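Local coordinates for protein cellobiose 2-epimerase (Spirochaeta thermophila DSM 6192, PDB 5ZIG) that probably catalyses the reversible epimerization of cellobiose to 4-O-beta-D-glucosyl-D-mannose, at residues P4-L18 against E334-R346. Numbering follows the deposited sequence.
Sequences PTTLRPTLRQIRSEL and EPRYLDHACTVWR
Helices 7-18 and 336-346 run the same general way, their axes inclined at 39° and 11.2 Å apart at closest approach, with Pro4, Leu7 and Ile14 level with Pro335, Leu338 and Cys342. Where the two segments begin, the side chains of Pro4 and Pro335 cross at about a right angle, Pro4 CD lying 3.6 Å from Pro335 CG. At the end of the type I beta turn that starts at Pro4, Leu7 splits its branches: CD1 rests on CB and CD1 of Leu338, while CD2 turns to Cys342. That cysteine is a knob in the hole formed by Leu7, Thr10, Leu11 and Ile14, and its SG presses on Ile14 CD1 at 3.5 Å. Farther along, Trp345 sends its indole across to the other helix, CG being anti to the backbone N (chi1 -180°). One face takes two methyls: Ile14 CG2 over the five-membered ring and Leu18 CD2 over the six-membered ring, the latter 3.4 Å from the centroid. At the indole edge, Trp345 NE1 donates to the anti lone pair of Glu17 OE1 at 2.9 Å, in the ring plane but bent (140° at the hydrogen). Gln13 NE2 binds Glu17 OE2 at 2.6 Å, so both carboxylate oxygens are held. Phe322 of helix 315-332 also meets the Trp345 ring. This apolar seam joins the N-terminal helix to a late helix of the (alpha/alpha)6 barrel expected of the N-acylglucosamine 2-epimerase family, and its single cross-helix hydrogen bond satisfies the indole N-H and helps fix the ring's rotation.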
ATOM      1  N   PRO A   4      12.219 -18.794 -20.324  1.00 49.56           N
ATOM      2  CA  PRO A   4      13.322 -18.400 -21.219  1.00 53.06           C
ATOM      3  C   PRO A   4      14.590 -18.114 -20.428  1.00 61.06           C
ATOM      4  O   PRO A   4      14.634 -17.197 -19.602  1.00 73.10           O
ATOM      5  CB  PRO A   4      12.784 -17.142 -21.909  1.00 46.53           C
ATOM      6  CG  PRO A   4      11.319 -17.289 -21.865  1.00 40.47           C
ATOM      7  CD  PRO A   4      11.004 -17.997 -20.569  1.00 45.16           C
ATOM      8  N   THR A   5      15.628 -18.919 -20.686  1.00 44.09           N
ATOM      9  CA  THR A   5      16.843 -18.864 -19.877  1.00 46.57           C
ATOM     10  C   THR A   5      17.499 -17.489 -19.905  1.00 39.87           C
ATOM     11  O   THR A   5      18.232 -17.149 -18.968  1.00 33.44           O
ATOM     12  CB  THR A   5      17.845 -19.934 -20.353  1.00 51.60           C
ATOM     13  OG1 THR A   5      17.167 -21.183 -20.512  1.00 53.44           O
ATOM     14  CG2 THR A   5      18.988 -20.120 -19.355  1.00 44.02           C
ATOM     15  N   THR A   6      17.254 -16.697 -20.955  1.00 31.86           N
ATOM     16  CA  THR A   6      17.816 -15.357 -21.047  1.00 26.71           C
ATOM     17  C   THR A   6      17.292 -14.439 -19.940  1.00 35.46           C
ATOM     18  O   THR A   6      17.916 -13.416 -19.637  1.00 34.60           O
ATOM     19  CB  THR A   6      17.483 -14.751 -22.415  1.00 30.56           C
ATOM     20  OG1 THR A   6      16.136 -15.087 -22.771  1.00 44.81           O
ATOM     21  CG2 THR A   6      18.402 -15.296 -23.462  1.00 35.21           C
ATOM     22  N   LEU A   7      16.154 -14.773 -19.343  1.00 38.98           N
ATOM     23  CA  LEU A   7      15.659 -13.988 -18.225  1.00 34.96           C
ATOM     24  C   LEU A   7      16.418 -14.276 -16.937  1.00 33.46           C
ATOM     25  O   LEU A   7      16.350 -13.465 -15.998  1.00 28.83           O
ATOM     26  CB  LEU A   7      14.160 -14.243 -18.033  1.00 39.97           C
ATOM     27  CG  LEU A   7      13.286 -13.238 -18.792  1.00 37.80           C
ATOM     28  CD1 LEU A   7      11.811 -13.670 -18.816  1.00 34.83           C
ATOM     29  CD2 LEU A   7      13.442 -11.837 -18.179  1.00 31.66           C
ATOM     30  N   ARG A   8      17.166 -15.387 -16.884  1.00 23.16           N
ATOM     31  CA  ARG A   8      17.734 -15.804 -15.603  1.00 31.59           C
ATOM     32  C   ARG A   8      18.823 -14.858 -15.111  1.00 36.10           C
ATOM     33  O   ARG A   8      18.748 -14.419 -13.949  1.00 32.02           O
ATOM     34  CB  ARG A   8      18.208 -17.260 -15.682  1.00 39.38           C
ATOM     35  CG  ARG A   8      17.154 -18.208 -15.162  1.00 40.61           C
ATOM     36  CD  ARG A   8      17.598 -19.647 -15.073  1.00 39.62           C
ATOM     37  NE  ARG A   8      16.498 -20.441 -14.552  1.00 42.72           N
ATOM     38  CZ  ARG A   8      16.350 -20.764 -13.272  1.00 35.83           C
ATOM     39  NH1 ARG A   8      17.242 -20.364 -12.370  1.00 30.17           N
ATOM     40  NH2 ARG A   8      15.310 -21.496 -12.894  1.00 44.50           N
ATOM     41  N   PRO A   9      19.829 -14.480 -15.908  1.00 28.92           N
ATOM     42  CA  PRO A   9      20.787 -13.486 -15.390  1.00 31.07           C
ATOM     43  C   PRO A   9      20.153 -12.122 -15.105  1.00 30.54           C
ATOM     44  O   PRO A   9      20.579 -11.446 -14.163  1.00 31.49           O
ATOM     45  CB  PRO A   9      21.870 -13.421 -16.486  1.00 33.28           C
ATOM     46  CG  PRO A   9      21.278 -14.075 -17.685  1.00 28.25           C
ATOM     47  CD  PRO A   9      20.237 -15.022 -17.217  1.00 30.22           C
ATOM     48  N   THR A  10      19.148 -11.700 -15.880  1.00 27.92           N
ATOM     49  CA  THR A  10      18.451 -10.447 -15.592  1.00 25.89           C
ATOM     50  C   THR A  10      17.763 -10.491 -14.226  1.00 32.76           C
ATOM     51  O   THR A  10      17.832  -9.526 -13.452  1.00 26.43           O
ATOM     52  CB  THR A  10      17.419 -10.161 -16.686  1.00 34.72           C
ATOM     53  OG1 THR A  10      17.928 -10.600 -17.952  1.00 40.20           O
ATOM     54  CG2 THR A  10      17.084  -8.674 -16.757  1.00 33.22           C
ATOM     55  N   LEU A  11      17.093 -11.607 -13.913  1.00 28.16           N
ATOM     56  CA  LEU A  11      16.393 -11.708 -12.637  1.00 26.38           C
ATOM     57  C   LEU A  11      17.377 -11.722 -11.474  1.00 24.58           C
ATOM     58  O   LEU A  11      17.138 -11.072 -10.449  1.00 29.38           O
ATOM     59  CB  LEU A  11      15.508 -12.958 -12.618  1.00 23.36           C
ATOM     60  CG  LEU A  11      14.320 -12.947 -13.585  1.00 28.41           C
ATOM     61  CD1 LEU A  11      13.581 -14.290 -13.559  1.00 33.39           C
ATOM     62  CD2 LEU A  11      13.355 -11.800 -13.265  1.00 31.00           C
ATOM     63  N   ARG A  12      18.487 -12.454 -11.614  1.00 21.48           N
ATOM     64  CA  ARG A  12      19.510 -12.462 -10.568  1.00 27.40           C
ATOM     65  C   ARG A  12      20.057 -11.064 -10.340  1.00 30.61           C
ATOM     66  O   ARG A  12      20.350 -10.673  -9.205  1.00 30.03           O
ATOM     67  CB  ARG A  12      20.671 -13.387 -10.947  1.00 21.61           C
ATOM     68  CG  ARG A  12      20.306 -14.846 -11.199  1.00 21.58           C
ATOM     69  CD  ARG A  12      21.547 -15.716 -11.031  1.00 21.68           C
ATOM     70  NE  ARG A  12      22.491 -15.451 -12.119  1.00 27.47           N
ATOM     71  CZ  ARG A  12      22.478 -16.111 -13.266  1.00 35.86           C
ATOM     72  NH1 ARG A  12      21.570 -17.064 -13.467  1.00 37.05           N
ATOM     73  NH2 ARG A  12      23.369 -15.827 -14.209  1.00 44.99           N
ATOM     74  N   GLN A  13      20.236 -10.311 -11.422  1.00 28.80           N
ATOM     75  CA  GLN A  13      20.690  -8.938 -11.293  1.00 35.40           C
ATOM     76  C   GLN A  13      19.681  -8.108 -10.490  1.00 32.04           C
ATOM     77  O   GLN A  13      20.049  -7.436  -9.515  1.00 25.76           O
ATOM     78  CB  GLN A  13      20.938  -8.358 -12.690  1.00 32.26           C
ATOM     79  CG  GLN A  13      21.480  -6.924 -12.740  1.00 40.46           C
ATOM     80  CD  GLN A  13      22.640  -6.697 -11.798  1.00 49.40           C
ATOM     81  OE1 GLN A  13      23.425  -7.611 -11.520  1.00 50.06           O
ATOM     82  NE2 GLN A  13      22.758  -5.468 -11.294  1.00 52.00           N
ATOM     83  N   ILE A  14      18.399  -8.182 -10.860  1.00 29.25           N
ATOM     84  CA  ILE A  14      17.376  -7.351 -10.215  1.00 35.77           C
ATOM     85  C   ILE A  14      17.223  -7.721  -8.745  1.00 33.86           C
ATOM     86  O   ILE A  14      17.082  -6.850  -7.874  1.00 28.79           O
ATOM     87  CB  ILE A  14      16.044  -7.475 -10.976  1.00 33.59           C
ATOM     88  CG1 ILE A  14      16.209  -6.773 -12.323  1.00 25.26           C
ATOM     89  CG2 ILE A  14      14.832  -6.918 -10.117  1.00 25.80           C
ATOM     90  CD1 ILE A  14      15.149  -7.101 -13.336  1.00 31.28           C
ATOM     91  N   ARG A  15      17.261  -9.015  -8.449  1.00 32.44           N
ATOM     92  CA  ARG A  15      17.211  -9.466  -7.069  1.00 26.23           C
ATOM     93  C   ARG A  15      18.258  -8.752  -6.222  1.00 24.24           C
ATOM     94  O   ARG A  15      17.974  -8.300  -5.104  1.00 25.17           O
ATOM     95  CB  ARG A  15      17.404 -10.984  -7.041  1.00 25.95           C
ATOM     96  CG  ARG A  15      16.927 -11.662  -5.819  1.00 20.88           C
ATOM     97  CD  ARG A  15      17.887 -11.518  -4.661  1.00 20.88           C
ATOM     98  NE  ARG A  15      17.371 -12.269  -3.524  1.00 28.84           N
ATOM     99  CZ  ARG A  15      17.698 -12.046  -2.261  1.00 25.84           C
ATOM    100  NH1 ARG A  15      18.554 -11.069  -1.938  1.00 24.58           N
ATOM    101  NH2 ARG A  15      17.167 -12.821  -1.324  1.00 22.00           N
ATOM    102  N   SER A  16      19.490  -8.659  -6.735  1.00 29.64           N
ATOM    103  CA  SER A  16      20.556  -8.042  -5.958  1.00 27.08           C
ATOM    104  C   SER A  16      20.333  -6.539  -5.790  1.00 21.34           C
ATOM    105  O   SER A  16      20.629  -5.992  -4.725  1.00 36.61           O
ATOM    106  CB  SER A  16      21.909  -8.331  -6.615  1.00 26.77           C
ATOM    107  OG  SER A  16      22.151  -7.406  -7.653  1.00 33.91           O
ATOM    108  N   GLU A  17      19.794  -5.863  -6.810  1.00 21.39           N
ATOM    109  CA  GLU A  17      19.500  -4.437  -6.687  1.00 23.97           C
ATOM    110  C   GLU A  17      18.344  -4.204  -5.721  1.00 31.97           C
ATOM    111  O   GLU A  17      18.345  -3.223  -4.967  1.00 31.21           O
ATOM    112  CB  GLU A  17      19.180  -3.842  -8.058  1.00 21.54           C
ATOM    113  CG  GLU A  17      20.238  -4.211  -9.104  1.00 31.01           C
ATOM    114  CD  GLU A  17      19.925  -3.728 -10.515  1.00 34.54           C
ATOM    115  OE1 GLU A  17      18.761  -3.397 -10.809  1.00 32.59           O
ATOM    116  OE2 GLU A  17      20.861  -3.681 -11.337  1.00 38.23           O
ATOM    117  N   LEU A  18      17.351  -5.098  -5.736  1.00 29.71           N
ATOM    118  CA  LEU A  18      16.279  -5.034  -4.752  1.00 31.86           C
ATOM    119  C   LEU A  18      16.844  -5.053  -3.343  1.00 31.62           C
ATOM    120  O   LEU A  18      16.443  -4.248  -2.493  1.00 30.74           O
ATOM    121  CB  LEU A  18      15.295  -6.186  -4.968  1.00 21.95           C
ATOM    122  CG  LEU A  18      14.501  -6.162  -6.274  1.00 20.90           C
ATOM    123  CD1 LEU A  18      13.740  -7.457  -6.501  1.00 20.82           C
ATOM    124  CD2 LEU A  18      13.554  -4.998  -6.312  1.00 20.89           C
ATOM    125  N   GLU A 334       3.209 -16.373 -18.255  1.00 36.77           N
ATOM    126  CA  GLU A 334       3.543 -15.745 -19.525  1.00 40.71           C
ATOM    127  C   GLU A 334       4.767 -14.862 -19.327  1.00 48.21           C
ATOM    128  O   GLU A 334       4.653 -13.777 -18.732  1.00 48.77           O
ATOM    129  CB  GLU A 334       2.363 -14.935 -20.067  1.00 51.06           C
ATOM    130  CG  GLU A 334       1.230 -15.815 -20.592  1.00 59.74           C
ATOM    131  CD  GLU A 334       0.105 -15.012 -21.227  1.00 63.56           C
ATOM    132  OE1 GLU A 334      -0.099 -13.849 -20.808  1.00 59.00           O
ATOM    133  OE2 GLU A 334      -0.583 -15.551 -22.127  1.00 61.26           O
ATOM    134  N   PRO A 335       5.947 -15.285 -19.797  1.00 43.78           N
ATOM    135  CA  PRO A 335       7.183 -14.572 -19.453  1.00 36.89           C
ATOM    136  C   PRO A 335       7.183 -13.100 -19.830  1.00 28.51           C
ATOM    137  O   PRO A 335       7.993 -12.346 -19.284  1.00 29.94           O
ATOM    138  CB  PRO A 335       8.256 -15.344 -20.240  1.00 38.51           C
ATOM    139  CG  PRO A 335       7.677 -16.690 -20.418  1.00 36.11           C
ATOM    140  CD  PRO A 335       6.221 -16.438 -20.671  1.00 33.49           C
ATOM    141  N   ARG A 336       6.330 -12.667 -20.757  1.00 29.42           N
ATOM    142  CA  ARG A 336       6.294 -11.252 -21.110  1.00 38.46           C
ATOM    143  C   ARG A 336       5.980 -10.362 -19.908  1.00 29.41           C
ATOM    144  O   ARG A 336       6.388  -9.193 -19.885  1.00 31.49           O
ATOM    145  CB  ARG A 336       5.270 -11.017 -22.228  1.00 45.86           C
ATOM    146  CG  ARG A 336       5.183  -9.575 -22.699  1.00 49.50           C
ATOM    147  CD  ARG A 336       4.899  -9.474 -24.183  1.00 54.00           C
ATOM    148  NE  ARG A 336       4.781  -8.080 -24.601  1.00 56.81           N
ATOM    149  CZ  ARG A 336       5.821  -7.281 -24.828  1.00 59.77           C
ATOM    150  NH1 ARG A 336       7.057  -7.746 -24.683  1.00 64.36           N
ATOM    151  NH2 ARG A 336       5.625  -6.021 -25.201  1.00 52.05           N
ATOM    152  N   TYR A 337       5.276 -10.891 -18.907  1.00 21.40           N
ATOM    153  CA  TYR A 337       5.039 -10.112 -17.697  1.00 29.19           C
ATOM    154  C   TYR A 337       6.345  -9.823 -16.970  1.00 29.66           C
ATOM    155  O   TYR A 337       6.523  -8.733 -16.415  1.00 27.33           O
ATOM    156  CB  TYR A 337       4.052 -10.832 -16.782  1.00 29.26           C
ATOM    157  CG  TYR A 337       2.629 -10.711 -17.255  1.00 21.13           C
ATOM    158  CD1 TYR A 337       2.022  -9.471 -17.396  1.00 27.37           C
ATOM    159  CD2 TYR A 337       1.889 -11.843 -17.569  1.00 27.90           C
ATOM    160  CE1 TYR A 337       0.708  -9.358 -17.852  1.00 31.65           C
ATOM    161  CE2 TYR A 337       0.594 -11.746 -18.023  1.00 31.76           C
ATOM    162  CZ  TYR A 337      -0.002 -10.507 -18.159  1.00 36.95           C
ATOM    163  OH  TYR A 337      -1.309 -10.439 -18.610  1.00 35.97           O
ATOM    164  N   LEU A 338       7.286 -10.769 -17.003  1.00 33.14           N
ATOM    165  CA  LEU A 338       8.603 -10.529 -16.424  1.00 32.82           C
ATOM    166  C   LEU A 338       9.368  -9.456 -17.202  1.00 30.46           C
ATOM    167  O   LEU A 338      10.088  -8.649 -16.602  1.00 31.12           O
ATOM    168  CB  LEU A 338       9.404 -11.832 -16.378  1.00 36.76           C
ATOM    169  CG  LEU A 338       8.891 -12.936 -15.448  1.00 37.29           C
ATOM    170  CD1 LEU A 338       9.793 -14.164 -15.468  1.00 30.57           C
ATOM    171  CD2 LEU A 338       8.716 -12.397 -14.018  1.00 34.99           C
ATOM    172  N   ASP A 339       9.244  -9.451 -18.538  1.00 32.43           N
ATOM    173  CA  ASP A 339       9.829  -8.378 -19.338  1.00 29.83           C
ATOM    174  C   ASP A 339       9.355  -7.022 -18.830  1.00 33.71           C
ATOM    175  O   ASP A 339      10.147  -6.080 -18.670  1.00 28.15           O
ATOM    176  CB  ASP A 339       9.447  -8.535 -20.819  1.00 27.97           C
ATOM    177  CG  ASP A 339      10.044  -9.787 -21.475  1.00 34.20           C
ATOM    178  OD1 ASP A 339      11.124 -10.235 -21.053  1.00 32.15           O
ATOM    179  OD2 ASP A 339       9.426 -10.326 -22.419  1.00 36.18           O
ATOM    180  N   HIS A 340       8.058  -6.928 -18.561  1.00 30.11           N
ATOM    181  CA  HIS A 340       7.458  -5.692 -18.091  1.00 40.07           C
ATOM    182  C   HIS A 340       8.024  -5.294 -16.729  1.00 33.60           C
ATOM    183  O   HIS A 340       8.524  -4.178 -16.557  1.00 21.53           O
ATOM    184  CB  HIS A 340       5.932  -5.872 -18.071  1.00 33.52           C
ATOM    185  CG  HIS A 340       5.324  -5.983 -19.446  1.00 33.08           C
ATOM    186  ND1 HIS A 340       5.791  -5.264 -20.532  1.00 26.81           N
ATOM    187  CD2 HIS A 340       4.289  -6.723 -19.908  1.00 27.84           C
ATOM    188  CE1 HIS A 340       5.059  -5.550 -21.597  1.00 22.99           C
ATOM    189  NE2 HIS A 340       4.138  -6.429 -21.244  1.00 29.63           N
ATOM    190  N   ALA A 341       7.988  -6.213 -15.757  1.00 32.96           N
ATOM    191  CA  ALA A 341       8.596  -5.966 -14.450  1.00 26.57           C
ATOM    192  C   ALA A 341      10.030  -5.459 -14.587  1.00 27.85           C
ATOM    193  O   ALA A 341      10.390  -4.419 -14.029  1.00 21.37           O
ATOM    194  CB  ALA A 341       8.575  -7.234 -13.604  1.00 28.03           C
ATOM    195  N   CYS A 342      10.873  -6.212 -15.299  1.00 29.52           N
ATOM    196  CA  CYS A 342      12.242  -5.767 -15.539  1.00 27.68           C
ATOM    197  C   CYS A 342      12.267  -4.353 -16.112  1.00 21.70           C
ATOM    198  O   CYS A 342      13.058  -3.518 -15.669  1.00 30.44           O
ATOM    199  CB  CYS A 342      12.974  -6.743 -16.473  1.00 31.40           C
ATOM    200  SG  CYS A 342      13.119  -8.493 -15.891  1.00 37.56           S
ATOM    201  N   THR A 343      11.397  -4.068 -17.085  1.00 26.33           N
ATOM    202  CA  THR A 343      11.334  -2.729 -17.673  1.00 27.63           C
ATOM    203  C   THR A 343      10.990  -1.679 -16.629  1.00 29.75           C
ATOM    204  O   THR A 343      11.610  -0.609 -16.579  1.00 27.29           O
ATOM    205  CB  THR A 343      10.304  -2.706 -18.809  1.00 32.83           C
ATOM    206  OG1 THR A 343      10.811  -3.438 -19.926  1.00 35.00           O
ATOM    207  CG2 THR A 343       9.994  -1.274 -19.253  1.00 33.58           C
ATOM    208  N   VAL A 344       9.980  -1.959 -15.798  1.00 25.85           N
ATOM    209  CA  VAL A 344       9.582  -1.002 -14.773  1.00 27.64           C
ATOM    210  C   VAL A 344      10.712  -0.812 -13.774  1.00 25.61           C
ATOM    211  O   VAL A 344      11.011   0.318 -13.368  1.00 30.74           O
ATOM    212  CB  VAL A 344       8.271  -1.457 -14.090  1.00 28.99           C
ATOM    213  CG1 VAL A 344       8.078  -0.748 -12.746  1.00 24.69           C
ATOM    214  CG2 VAL A 344       7.092  -1.170 -15.008  1.00 25.97           C
ATOM    215  N   TRP A 345      11.387  -1.903 -13.394  1.00 21.50           N
ATOM    216  CA  TRP A 345      12.433  -1.789 -12.380  1.00 25.52           C
ATOM    217  C   TRP A 345      13.606  -0.964 -12.892  1.00 35.98           C
ATOM    218  O   TRP A 345      14.191  -0.171 -12.145  1.00 31.05           O
ATOM    219  CB  TRP A 345      12.928  -3.172 -11.938  1.00 29.48           C
ATOM    220  CG  TRP A 345      13.998  -3.026 -10.892  1.00 29.16           C
ATOM    221  CD1 TRP A 345      15.342  -3.214 -11.053  1.00 27.96           C
ATOM    222  CD2 TRP A 345      13.815  -2.592  -9.537  1.00 32.13           C
ATOM    223  NE1 TRP A 345      16.008  -2.950  -9.871  1.00 22.97           N
ATOM    224  CE2 TRP A 345      15.095  -2.557  -8.930  1.00 25.28           C
ATOM    225  CE3 TRP A 345      12.688  -2.237  -8.773  1.00 22.59           C
ATOM    226  CZ2 TRP A 345      15.281  -2.185  -7.600  1.00 22.80           C
ATOM    227  CZ3 TRP A 345      12.876  -1.875  -7.461  1.00 23.60           C
ATOM    228  CH2 TRP A 345      14.168  -1.834  -6.888  1.00 26.02           C
ATOM    229  N   ARG A 346      13.969  -1.154 -14.163  1.00 37.16           N
ATOM    230  CA  ARG A 346      15.008  -0.339 -14.780  1.00 33.37           C
ATOM    231  C   ARG A 346      14.629   1.137 -14.741  1.00 26.54           C
ATOM    232  O   ARG A 346      15.466   1.995 -14.437  1.00 28.93           O
ATOM    233  CB  ARG A 346      15.240  -0.819 -16.223  1.00 32.85           C
ATOM    234  CG  ARG A 346      16.467  -0.242 -16.908  1.00 49.50           C
ATOM    235  CD  ARG A 346      17.690  -0.314 -16.011  1.00 60.59           C
ATOM    236  NE  ARG A 346      18.898   0.106 -16.713  1.00 71.28           N
ATOM    237  CZ  ARG A 346      20.052   0.374 -16.111  1.00 76.60           C
ATOM    238  NH1 ARG A 346      20.143   0.262 -14.789  1.00 73.11           N
ATOM    239  NH2 ARG A 346      21.111   0.749 -16.829  1.00 77.55           N
TER